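Local coordinates for protein phosphoinositol-specific phospholipase C (Pseudomonas sp., PDB 5FYO) that probably hydrolyses phosphoinositide lipids as a calcium-dependent phospholipase C built on a TIM-barrel-like fold, at residues K195-A200 / S226-Q231. Numbering follows the deposited sequence.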
# COMPACT_ATOMS: atom_id res chain seq x y z
N LYS A 195 -5.93 -9.16 -11.71
CA LYS A 195 -4.67 -8.43 -12.00
C LYS A 195 -3.62 -8.66 -10.93
O LYS A 195 -2.43 -8.65 -11.22
CB LYS A 195 -4.93 -6.92 -12.17
CG LYS A 195 -5.33 -6.47 -13.59
CD LYS A 195 -6.58 -7.11 -14.13
CE LYS A 195 -6.93 -6.51 -15.50
NZ LYS A 195 -8.14 -7.13 -16.06
N LEU A 196 -4.06 -8.86 -9.68
CA LEU A 196 -3.16 -9.26 -8.60
C LEU A 196 -2.65 -10.68 -8.81
O LEU A 196 -1.49 -10.99 -8.54
CB LEU A 196 -3.82 -9.13 -7.26
CG LEU A 196 -4.28 -7.76 -6.86
CD1 LEU A 196 -4.76 -7.76 -5.41
CD2 LEU A 196 -3.87 -6.46 -7.35
N SER A 197 -3.53 -11.56 -9.32
CA SER A 197 -3.14 -12.93 -9.57
C SER A 197 -2.12 -13.00 -10.71
O SER A 197 -1.13 -13.74 -10.61
CB SER A 197 -4.37 -13.79 -9.89
OG SER A 197 -4.05 -15.19 -9.94
N GLN A 198 -2.30 -12.15 -11.69
CA GLN A 198 -1.31 -12.05 -12.79
C GLN A 198 0.05 -11.55 -12.29
O GLN A 198 1.09 -12.07 -12.70
CB GLN A 198 -1.86 -11.12 -13.90
CG GLN A 198 -3.06 -11.70 -14.67
CD GLN A 198 -3.90 -10.67 -15.40
OE1 GLN A 198 -3.65 -9.47 -15.35
NE2 GLN A 198 -4.90 -11.15 -16.10
N TYR A 199 0.04 -10.57 -11.39
CA TYR A 199 1.28 -10.10 -10.81
C TYR A 199 1.99 -11.20 -10.03
O TYR A 199 3.21 -11.43 -10.20
CB TYR A 199 1.00 -8.87 -9.93
CG TYR A 199 2.22 -8.41 -9.20
CD1 TYR A 199 3.13 -7.53 -9.77
CD2 TYR A 199 2.48 -8.88 -7.92
CE1 TYR A 199 4.29 -7.18 -9.10
CE2 TYR A 199 3.62 -8.47 -7.24
CZ TYR A 199 4.52 -7.63 -7.84
OH TYR A 199 5.68 -7.30 -7.15
N ALA A 200 1.27 -11.86 -9.12
CA ALA A 200 1.90 -12.89 -8.31
C ALA A 200 2.41 -14.10 -9.11
O ALA A 200 3.48 -14.62 -8.81
CB ALA A 200 0.93 -13.33 -7.21
N SER A 226 -11.19 -15.16 -4.46
CA SER A 226 -12.03 -14.79 -5.59
C SER A 226 -11.23 -14.13 -6.68
O SER A 226 -10.51 -13.17 -6.42
CB SER A 226 -13.14 -13.86 -5.15
OG SER A 226 -13.81 -14.35 -4.00
N GLY A 227 -11.32 -14.65 -7.89
CA GLY A 227 -10.61 -14.09 -9.01
C GLY A 227 -9.15 -14.45 -9.18
O GLY A 227 -8.51 -13.91 -10.07
N MET A 228 -8.62 -15.29 -8.30
CA MET A 228 -7.21 -15.67 -8.33
C MET A 228 -7.01 -17.18 -8.41
O MET A 228 -7.88 -17.96 -8.05
CB MET A 228 -6.49 -15.13 -7.10
CG MET A 228 -6.70 -13.65 -6.89
SD MET A 228 -5.24 -12.79 -6.19
CE MET A 228 -4.89 -13.81 -4.77
N SER A 229 -5.83 -17.58 -8.86
CA SER A 229 -5.40 -18.98 -8.83
C SER A 229 -5.04 -19.40 -7.41
O SER A 229 -4.84 -18.57 -6.53
CB SER A 229 -4.17 -19.16 -9.72
OG SER A 229 -3.09 -18.36 -9.27
N SER A 230 -4.93 -20.71 -7.23
CA SER A 230 -4.40 -21.25 -5.98
C SER A 230 -2.98 -20.71 -5.72
O SER A 230 -2.67 -20.28 -4.61
CB SER A 230 -4.39 -22.78 -5.99
OG SER A 230 -5.73 -23.24 -5.96
N GLN A 231 -2.14 -20.72 -6.75
CA GLN A 231 -0.77 -20.25 -6.57
C GLN A 231 -0.77 -18.83 -6.02
O GLN A 231 -0.08 -18.53 -5.05
CB GLN A 231 -0.02 -20.28 -7.94
CG GLN A 231 1.34 -19.60 -7.92
CD GLN A 231 2.04 -19.60 -9.30
OE1 GLN A 231 1.41 -19.51 -10.34
NE2 GLN A 231 3.29 -19.75 -9.28
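M228 lays its bent side chain along one flank of S197: CB and CG each come to 3.8 Å from the S197 CB, and the sulfur then turns over the helix backbone, with SD 3.8 Å from the S197 N. Bends at both chi2 and chi3 keep the thioether close to the helix, where SD also meets the L196 CB at 4.1 Å. I211 of strand 210-211, an outermost strand of its sheet, touches both side chains, L196 and M228. The hydroxyl of S197 points toward the 226-231 segment because OG stands anti to the backbone N (chi1 -171°). There it accepts the amide hydrogen of S229, N to OG 3.2 Å and almost straight at 172°. S229 is the N-cap of the short helix 230-233: its OG bonds to the S232 N and also to the carboxylate of E201, one turn along from S197. The contact packs helix 193-203, in what is probably a TIM-barrel-type fold, as the family's clan suggests, against an extended loop just where that loop turns into a helix; the side chain of L196 lies about 12 Å from a bound calcium ion. Replacing S197 by alanine would probably leave the S229 amide without this acceptor and the cap less firmly held to helix 193-203. A second tie joins the same elements, from the S197 carbonyl to the S232 hydroxyl.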